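Local coordinates for beta-amyloid-like protein (Caenorhabditis elegans, PDB 3K66) that is the nematode homologue of the human amyloid precursor protein and binds heparin through its E2 domain, probably acting in cell adhesion and development, at residues D3-I8 with K85-V90; A115-K120 with F187-K192; Q128-Y133 with G179-L184. All blocks are in the same frame, centred on the assembly; numbering follows the deposited sequence.

Interaction 1 of 3, residues D3-I8 with K85-V90; sequences DPYFKI and KEIEAV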
loop_
_atom_site.group_PDB
_atom_site.type_symbol
_atom_site.label_atom_id
_atom_site.label_comp_id
_atom_site.label_asym_id
_atom_site.label_seq_id
_atom_site.Cartn_x
_atom_site.Cartn_y
_atom_site.Cartn_z
ATOM N N ASP A 3 2.458 12.316 -15.779
ATOM C CA ASP A 3 2.242 12.916 -14.479
ATOM C C ASP A 3 3.605 13.187 -13.853
ATOM O O ASP A 3 4.535 12.409 -14.031
ATOM C CB ASP A 3 1.458 11.957 -13.588
ATOM C CG ASP A 3 0.693 12.667 -12.496
ATOM O OD1 ASP A 3 -0.453 13.089 -12.771
ATOM O OD2 ASP A 3 1.228 12.799 -11.369
ATOM N N PRO A 4 3.744 14.295 -13.108
ATOM C CA PRO A 4 5.038 14.586 -12.480
ATOM C C PRO A 4 5.368 13.568 -11.375
ATOM O O PRO A 4 6.524 13.395 -10.984
ATOM C CB PRO A 4 4.860 16.006 -11.940
ATOM C CG PRO A 4 3.402 16.106 -11.693
ATOM C CD PRO A 4 2.766 15.363 -12.843
ATOM N N TYR A 5 4.339 12.878 -10.892
ATOM C CA TYR A 5 4.482 11.867 -9.843
ATOM C C TYR A 5 5.481 10.749 -10.147
ATOM O O TYR A 5 6.187 10.289 -9.248
ATOM C CB TYR A 5 3.122 11.224 -9.557
ATOM C CG TYR A 5 3.240 9.957 -8.731
ATOM C CD1 TYR A 5 3.376 10.023 -7.340
ATOM C CD2 TYR A 5 3.329 8.697 -9.346
ATOM C CE1 TYR A 5 3.604 8.878 -6.576
ATOM C CE2 TYR A 5 3.566 7.543 -8.593
ATOM C CZ TYR A 5 3.702 7.645 -7.205
ATOM O OH TYR A 5 3.939 6.520 -6.444
ATOM N N PHE A 6 5.515 10.290 -11.399
ATOM C CA PHE A 6 6.412 9.199 -11.812
ATOM C C PHE A 6 7.909 9.478 -11.910
ATOM O O PHE A 6 8.690 8.529 -12.022
ATOM C CB PHE A 6 5.945 8.591 -13.137
ATOM C CG PHE A 6 4.624 7.897 -13.043
ATOM C CD1 PHE A 6 3.461 8.545 -13.441
ATOM C CD2 PHE A 6 4.537 6.618 -12.505
ATOM C CE1 PHE A 6 2.221 7.939 -13.303
ATOM C CE2 PHE A 6 3.306 5.988 -12.354
ATOM C CZ PHE A 6 2.134 6.652 -12.756
ATOM N N LYS A 7 8.328 10.745 -11.855
ATOM C CA LYS A 7 9.759 11.048 -11.943
ATOM C C LYS A 7 10.334 11.776 -10.718
ATOM O O LYS A 7 11.340 12.494 -10.833
ATOM C CB LYS A 7 10.048 11.848 -13.224
ATOM N N ILE A 8 9.697 11.568 -9.557
ATOM C CA ILE A 8 10.106 12.187 -8.282
ATOM C C ILE A 8 11.395 11.537 -7.798
ATOM O O ILE A 8 11.735 10.442 -8.255
ATOM C CB ILE A 8 9.035 12.017 -7.176
ATOM C CG1 ILE A 8 7.779 12.788 -7.564
ATOM C CG2 ILE A 8 9.575 12.537 -5.834
ATOM C CD1 ILE A 8 6.647 12.660 -6.556
ATOM N N LYS A 85 -3.186 0.208 -11.573
ATOM C CA LYS A 85 -2.145 -0.753 -11.257
ATOM C C LYS A 85 -0.768 -0.150 -11.454
ATOM O O LYS A 85 0.088 -0.279 -10.584
ATOM C CB LYS A 85 -2.301 -2.005 -12.115
ATOM C CG LYS A 85 -3.540 -2.805 -11.781
ATOM C CD LYS A 85 -3.574 -4.078 -12.588
ATOM C CE LYS A 85 -4.823 -4.887 -12.302
ATOM N NZ LYS A 85 -4.824 -6.150 -13.107
ATOM N N GLU A 86 -0.550 0.510 -12.588
ATOM C CA GLU A 86 0.755 1.122 -12.844
ATOM C C GLU A 86 1.143 2.006 -11.654
ATOM O O GLU A 86 2.236 1.868 -11.096
ATOM C CB GLU A 86 0.747 1.950 -14.152
ATOM C CG GLU A 86 2.029 2.787 -14.382
ATOM C CD GLU A 86 2.055 3.521 -15.741
ATOM O OE1 GLU A 86 0.986 3.924 -16.248
ATOM O OE2 GLU A 86 3.157 3.708 -16.291
ATOM N N ILE A 87 0.237 2.887 -11.241
ATOM C CA ILE A 87 0.533 3.777 -10.129
ATOM C C ILE A 87 0.811 3.020 -8.815
ATOM O O ILE A 87 1.561 3.496 -7.968
ATOM C CB ILE A 87 -0.617 4.814 -9.917
ATOM C CG1 ILE A 87 -0.029 6.159 -9.490
ATOM C CG2 ILE A 87 -1.580 4.334 -8.830
ATOM C CD1 ILE A 87 -1.071 7.240 -9.277
ATOM N N GLU A 88 0.219 1.841 -8.644
ATOM C CA GLU A 88 0.408 1.061 -7.416
ATOM C C GLU A 88 1.745 0.319 -7.398
ATOM O O GLU A 88 2.474 0.326 -6.387
ATOM C CB GLU A 88 -0.761 0.075 -7.228
ATOM C CG GLU A 88 -2.087 0.771 -6.949
ATOM C CD GLU A 88 -3.261 -0.186 -6.694
ATOM O OE1 GLU A 88 -3.029 -1.386 -6.444
ATOM O OE2 GLU A 88 -4.421 0.272 -6.727
ATOM N N ALA A 89 2.055 -0.336 -8.510
ATOM C CA ALA A 89 3.311 -1.057 -8.630
ATOM C C ALA A 89 4.422 -0.076 -8.255
ATOM O O ALA A 89 5.271 -0.377 -7.410
ATOM C CB ALA A 89 3.485 -1.556 -10.056
ATOM N N VAL A 90 4.399 1.107 -8.867
ATOM C CA VAL A 90 5.402 2.120 -8.554
ATOM C C VAL A 90 5.371 2.430 -7.051
ATOM O O VAL A 90 6.380 2.292 -6.350
ATOM C CB VAL A 90 5.159 3.427 -9.335
ATOM C CG1 VAL A 90 6.247 4.446 -8.997
ATOM C CG2 VAL A 90 5.158 3.145 -10.806
#
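F6 and Y5 lay two aromatic rings against one turn of helix 55-119, within residues 85-90, where V90, I87 and the aliphatic part of E86 receive them. V90 divides its methyls between the two: CG2 lies at the edge of the F6 ring, near its plane, 3.7 Å from F6 CE2, while CG1 stands 4.0 Å from Y5 OH, the two side chains meeting tip to tip. I87 CG1 serves both rings as well, 3.9 Å from F6 CZ and 4.0 Å from Y5 CE2. E86 adds its CG, 4.0 Å from F6 CE2, and its extended chain carries the carboxylate onward. No hydrogen bond crosses between the two segments, so side-chain packing carries the contact.

The rings also brace each other: Y5 CD2 sits 3.8 Å above the F6 ring plane, over its centre. Y5 holds its CG anti to the backbone N (chi1 166°), whereas F6 has CG anti to the carbonyl carbon (chi1 -66°); from these different starts both rings end beside V90 and I87. Behind them D3 forms an Asx turn, OD2 accepting from Y5 N at 3.1 Å, and the same oxygen pairs with R24 in a salt bridge. The hydroxyl of Y5 bonds to E14, and R94 lies against its ring as a cation-pi partner.

The contact thus fastens the segment before helix 14-53 across the long helices of the E2 domain: Y5 and I87 both touch A21 of helix 14-53, I87 also touches F18, and on helix 55-119 H91 touches Y5, beyond I87 and V90.

Interaction 2 of 3, residues A115-K120 with F187-K192; sequences ATHVNK and FPDLEK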
loop_
_atom_site.group_PDB
_atom_site.type_symbol
_atom_site.label_atom_id
_atom_site.label_comp_id
_atom_site.label_asym_id
_atom_site.label_seq_id
_atom_site.Cartn_x
_atom_site.Cartn_y
_atom_site.Cartn_z
ATOM N N ALA A 115 28.879 -1.380 19.294
ATOM C CA ALA A 115 30.330 -1.291 19.243
ATOM C C ALA A 115 30.789 -0.209 20.213
ATOM O O ALA A 115 31.685 -0.444 21.020
ATOM C CB ALA A 115 30.798 -0.987 17.825
ATOM N N THR A 116 30.169 0.966 20.147
ATOM C CA THR A 116 30.528 2.062 21.044
ATOM C C THR A 116 30.332 1.680 22.495
ATOM O O THR A 116 30.935 2.257 23.389
ATOM C CB THR A 116 29.699 3.318 20.769
ATOM O OG1 THR A 116 30.119 3.904 19.532
ATOM C CG2 THR A 116 29.862 4.326 21.897
ATOM N N HIS A 117 29.494 0.684 22.725
ATOM C CA HIS A 117 29.219 0.226 24.076
ATOM C C HIS A 117 30.347 -0.609 24.648
ATOM O O HIS A 117 30.640 -0.526 25.838
ATOM C CB HIS A 117 27.938 -0.596 24.108
ATOM C CG HIS A 117 27.483 -0.921 25.491
ATOM N ND1 HIS A 117 26.946 0.029 26.337
ATOM C CD2 HIS A 117 27.531 -2.071 26.204
ATOM C CE1 HIS A 117 26.682 -0.521 27.504
ATOM N NE2 HIS A 117 27.027 -1.796 27.453
ATOM N N VAL A 118 30.944 -1.440 23.799
ATOM C CA VAL A 118 32.049 -2.287 24.217
ATOM C C VAL A 118 32.971 -1.460 25.088
ATOM O O VAL A 118 33.388 -1.899 26.159
ATOM C CB VAL A 118 32.847 -2.815 22.995
ATOM C CG1 VAL A 118 34.334 -2.841 23.301
ATOM C CG2 VAL A 118 32.359 -4.212 22.590
ATOM N N ASN A 119 33.288 -0.261 24.610
ATOM C CA ASN A 119 34.174 0.654 25.316
ATOM C C ASN A 119 33.409 1.336 26.443
ATOM O O ASN A 119 33.540 0.979 27.611
ATOM C CB ASN A 119 34.703 1.729 24.369
ATOM C CG ASN A 119 34.888 1.234 22.938
ATOM O OD1 ASN A 119 34.478 1.911 21.998
ATOM N ND2 ASN A 119 35.521 0.076 22.764
ATOM N N LYS A 120 32.604 2.337 26.105
ATOM C CA LYS A 120 31.837 3.038 27.143
ATOM C C LYS A 120 30.333 2.911 26.987
ATOM O O LYS A 120 29.801 2.969 25.881
ATOM C CB LYS A 120 32.248 4.494 27.213
ATOM C CG LYS A 120 31.898 5.339 26.013
ATOM C CD LYS A 120 32.848 5.083 24.874
ATOM C CE LYS A 120 32.596 6.097 23.771
ATOM N NZ LYS A 120 33.611 5.938 22.694
ATOM N N PHE A 187 26.485 -8.969 25.367
ATOM C CA PHE A 187 26.681 -7.921 26.352
ATOM C C PHE A 187 25.770 -8.246 27.530
ATOM O O PHE A 187 24.734 -7.611 27.735
ATOM C CB PHE A 187 26.376 -6.551 25.737
ATOM C CG PHE A 187 27.404 -6.107 24.735
ATOM C CD1 PHE A 187 27.375 -6.605 23.445
ATOM C CD2 PHE A 187 28.437 -5.244 25.093
ATOM C CE1 PHE A 187 28.363 -6.271 22.517
ATOM C CE2 PHE A 187 29.434 -4.904 24.165
ATOM C CZ PHE A 187 29.388 -5.422 22.872
ATOM N N PRO A 188 26.177 -9.245 28.336
ATOM C CA PRO A 188 25.417 -9.691 29.501
ATOM C C PRO A 188 25.050 -8.504 30.340
ATOM O O PRO A 188 23.906 -8.352 30.769
ATOM C CB PRO A 188 26.385 -10.624 30.213
ATOM C CG PRO A 188 27.718 -10.018 29.909
ATOM C CD PRO A 188 27.568 -9.727 28.424
ATOM N N ASP A 189 26.037 -7.657 30.575
ATOM C CA ASP A 189 25.803 -6.458 31.344
ATOM C C ASP A 189 24.551 -5.753 30.810
ATOM O O ASP A 189 23.657 -5.366 31.570
ATOM C CB ASP A 189 27.005 -5.509 31.221
ATOM C CG ASP A 189 27.422 -5.240 29.754
ATOM O OD1 ASP A 189 28.194 -6.044 29.184
ATOM O OD2 ASP A 189 26.981 -4.228 29.166
ATOM N N LEU A 190 24.475 -5.652 29.488
ATOM C CA LEU A 190 23.393 -4.955 28.812
ATOM C C LEU A 190 22.149 -5.765 28.480
ATOM O O LEU A 190 21.028 -5.259 28.549
ATOM C CB LEU A 190 24.003 -4.317 27.567
ATOM C CG LEU A 190 23.212 -3.890 26.345
ATOM C CD1 LEU A 190 23.206 -2.377 26.231
ATOM C CD2 LEU A 190 23.884 -4.504 25.118
ATOM N N GLU A 191 22.336 -7.027 28.122
ATOM C CA GLU A 191 21.192 -7.852 27.774
ATOM C C GLU A 191 20.228 -8.028 28.938
ATOM O O GLU A 191 19.070 -8.410 28.755
ATOM C CB GLU A 191 21.629 -9.235 27.323
ATOM C CG GLU A 191 20.427 -10.022 26.863
ATOM C CD GLU A 191 20.717 -11.462 26.557
ATOM O OE1 GLU A 191 21.186 -12.175 27.467
ATOM O OE2 GLU A 191 20.460 -11.887 25.411
ATOM N N LYS A 192 20.709 -7.755 30.141
ATOM C CA LYS A 192 19.881 -7.929 31.307
ATOM C C LYS A 192 18.933 -6.750 31.485
ATOM O O LYS A 192 17.792 -6.931 31.902
ATOM C CB LYS A 192 20.772 -8.094 32.536
ATOM C CG LYS A 192 20.055 -8.590 33.649
#
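H117 extends its imidazole toward D189 and F187 with CG anti to the backbone N (chi1 -171°), while D189 turns its carboxylate to meet it from the crowded position between its own N and carbonyl carbon (chi1 51°). Tip to tip, the two make the hydrogen bond of the contact: H117 NE2 donates to D189 OD2 at 3.0 Å, with an N-H...O angle of 159°. The acceptor lies in the imidazole plane, and ring and carboxylate are nearly coplanar. ND1, on the other side of the ring, has a weak hydrogen bond from the backbone N of N122; with ND1 accepting, the proton would sit on NE2. The carboxylate would probably stabilise positive charge on the imidazole if it became protonated.

In the fold, this joins the C-terminal end of helix 55-119 to the short helix 188-191, two helical elements of the all-helical E2 structure, with F187 at the N-cap position of the short helix. L190 places CD1 over one face of the H117 ring in a CH-pi contact, 4.2 Å from the ring centroid and offset toward the rim.

F187 passes alongside H117 in the opposite sense. Its CD2 comes to the edge of the imidazole, 3.5 Å from H117 CD2, and the two ring planes are obliquely inclined. V118 CG2 meets the far end of the phenyl ring, near its plane, 3.2 Å from F187 CZ. Farther back along helix 55-119, L114 touches both F187 and L190.

Interaction 3 of 3, residues Q128-Y133 with G179-L184; sequences QSLKAY and GTLAML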
loop_
_atom_site.group_PDB
_atom_site.type_symbol
_atom_site.label_atom_id
_atom_site.label_comp_id
_atom_site.label_asym_id
_atom_site.label_seq_id
_atom_site.Cartn_x
_atom_site.Cartn_y
_atom_site.Cartn_z
ATOM N N GLN A 128 17.382 3.067 22.091
ATOM C CA GLN A 128 16.710 3.963 21.148
ATOM C C GLN A 128 17.009 3.507 19.739
ATOM O O GLN A 128 16.212 3.701 18.818
ATOM C CB GLN A 128 17.197 5.404 21.324
ATOM C CG GLN A 128 16.146 6.232 21.808
ATOM N N SER A 129 18.174 2.890 19.584
ATOM C CA SER A 129 18.604 2.398 18.285
ATOM C C SER A 129 17.791 1.164 17.905
ATOM O O SER A 129 17.267 1.044 16.791
ATOM C CB SER A 129 20.088 2.056 18.331
ATOM O OG SER A 129 20.597 1.995 17.020
ATOM N N LEU A 130 17.679 0.257 18.867
ATOM C CA LEU A 130 16.935 -0.985 18.697
ATOM C C LEU A 130 15.462 -0.705 18.392
ATOM O O LEU A 130 14.914 -1.224 17.412
ATOM C CB LEU A 130 17.058 -1.823 19.966
ATOM C CG LEU A 130 16.690 -3.291 19.835
ATOM C CD1 LEU A 130 17.490 -3.893 18.691
ATOM C CD2 LEU A 130 17.019 -4.016 21.137
ATOM N N LYS A 131 14.838 0.127 19.230
ATOM C CA LYS A 131 13.432 0.478 19.061
ATOM C C LYS A 131 13.184 1.050 17.676
ATOM O O LYS A 131 12.118 0.858 17.093
ATOM C CB LYS A 131 12.980 1.480 20.129
ATOM C CG LYS A 131 13.289 1.010 21.543
ATOM C CD LYS A 131 12.294 1.494 22.591
ATOM C CE LYS A 131 12.576 2.920 23.022
ATOM N NZ LYS A 131 11.777 3.306 24.221
ATOM N N ALA A 132 14.174 1.748 17.136
ATOM C CA ALA A 132 14.028 2.319 15.802
ATOM C C ALA A 132 13.992 1.178 14.788
ATOM O O ALA A 132 13.155 1.141 13.876
ATOM C CB ALA A 132 15.183 3.259 15.504
ATOM N N TYR A 133 14.909 0.236 14.961
ATOM C CA TYR A 133 14.975 -0.906 14.063
ATOM C C TYR A 133 13.676 -1.692 14.120
ATOM O O TYR A 133 13.180 -2.161 13.088
ATOM C CB TYR A 133 16.148 -1.811 14.441
ATOM C CG TYR A 133 16.147 -3.097 13.674
ATOM C CD1 TYR A 133 16.399 -3.122 12.301
ATOM C CD2 TYR A 133 15.820 -4.288 14.311
ATOM C CE1 TYR A 133 16.316 -4.309 11.587
ATOM C CE2 TYR A 133 15.731 -5.481 13.620
ATOM C CZ TYR A 133 15.977 -5.488 12.254
ATOM O OH TYR A 133 15.872 -6.684 11.556
ATOM N N GLY A 179 16.710 -12.328 15.572
ATOM C CA GLY A 179 18.137 -12.319 15.354
ATOM C C GLY A 179 18.739 -11.026 15.870
ATOM O O GLY A 179 19.773 -11.017 16.534
ATOM N N THR A 180 18.081 -9.911 15.598
ATOM C CA THR A 180 18.626 -8.642 16.047
ATOM C C THR A 180 18.682 -8.549 17.579
ATOM O O THR A 180 19.603 -7.950 18.135
ATOM C CB THR A 180 17.837 -7.492 15.436
ATOM O OG1 THR A 180 17.739 -7.701 14.021
ATOM C CG2 THR A 180 18.543 -6.178 15.674
ATOM N N LEU A 181 17.716 -9.166 18.259
ATOM C CA LEU A 181 17.689 -9.194 19.724
ATOM C C LEU A 181 18.819 -10.124 20.209
ATOM O O LEU A 181 19.466 -9.871 21.237
ATOM C CB LEU A 181 16.322 -9.689 20.223
ATOM C CG LEU A 181 15.180 -8.668 20.075
ATOM C CD1 LEU A 181 13.849 -9.352 19.750
ATOM C CD2 LEU A 181 15.056 -7.881 21.359
ATOM N N ALA A 182 19.063 -11.197 19.463
ATOM C CA ALA A 182 20.121 -12.119 19.837
ATOM C C ALA A 182 21.466 -11.383 19.954
ATOM O O ALA A 182 22.327 -11.751 20.751
ATOM C CB ALA A 182 20.221 -13.264 18.817
ATOM N N MET A 183 21.647 -10.336 19.164
ATOM C CA MET A 183 22.891 -9.608 19.222
ATOM C C MET A 183 23.209 -9.097 20.614
ATOM O O MET A 183 24.338 -8.707 20.878
ATOM C CB MET A 183 22.887 -8.465 18.204
ATOM C CG MET A 183 23.145 -8.964 16.792
ATOM S SD MET A 183 22.903 -7.741 15.509
ATOM C CE MET A 183 22.656 -8.785 14.029
ATOM N N LEU A 184 22.246 -9.119 21.528
ATOM C CA LEU A 184 22.536 -8.640 22.873
ATOM C C LEU A 184 23.143 -9.723 23.752
ATOM O O LEU A 184 23.813 -9.421 24.728
ATOM C CB LEU A 184 21.280 -8.083 23.555
ATOM C CG LEU A 184 20.783 -6.714 23.099
ATOM C CD1 LEU A 184 19.995 -6.888 21.833
ATOM C CD2 LEU A 184 19.914 -6.072 24.151
#
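L130 and T180 mark the nearest approach of the two backbones, their CA atoms 8.3 Å apart, with residues 128-133 of helix 123-154 facing residues 179-184 at the C-terminal part of helix 163-182 and just beyond. L130, its CG anti to the backbone N (chi1 -163°), spreads its methyls over three partners: CD1 lies 3.9 Å from T180 CG2, and CD2 reaches L184 CD1 at 4.2 Å and L181 CD2 at 4.3 Å.

One helical turn on, Y133 crosses T180 obliquely. CB, CG2 and OG1 of T180 all lie beside the CD2-CE2 side of the ring: CG2 is 3.6 Å from Y133 CD2, while CB and OG1 are 3.4 and 3.0 Å from Y133 CE2. An alanine in place of Y133 would remove the ring and hydroxyl, and would probably leave a gap beside T180 and E137 without its weak hydrogen bond.

Y110 of helix 55-119 touches L130 and L184, and A198, V199 and W202 of helix 195-209 cover L130 and L181, so four helices of the E2 domain converge here. T180 OG1 bonds to the R176 carbonyl, Y133 OH weakly to E137, and Y110 OH to T180 O, a link between helices. Between 128-133 and 179-184 themselves, the side-chain contact is largely buried methyl and aromatic surface.

Interaction 3 is wholly buried, interaction 1 partly so, and interaction 2 lies at the surface, farthest of the three from the centre of the chain. Interactions 1 and 2 both use helix 55-119, and the centres of the two contacts lie about 45 Å apart, whereas interaction 3 joins helices 123-154 and 163-182. Interactions 2 and 3 are neighbours, nested along the chain and touching where E191 CB lies 3.4 Å from L184 O. Chemistry follows location: interaction 3 relies on aliphatic and aromatic surface, interaction 1 packs two aromatic residues against a helix with polar groups around their margin, and exposed interaction 2 has a clear hydrogen bond, H117 to D189, across its segments.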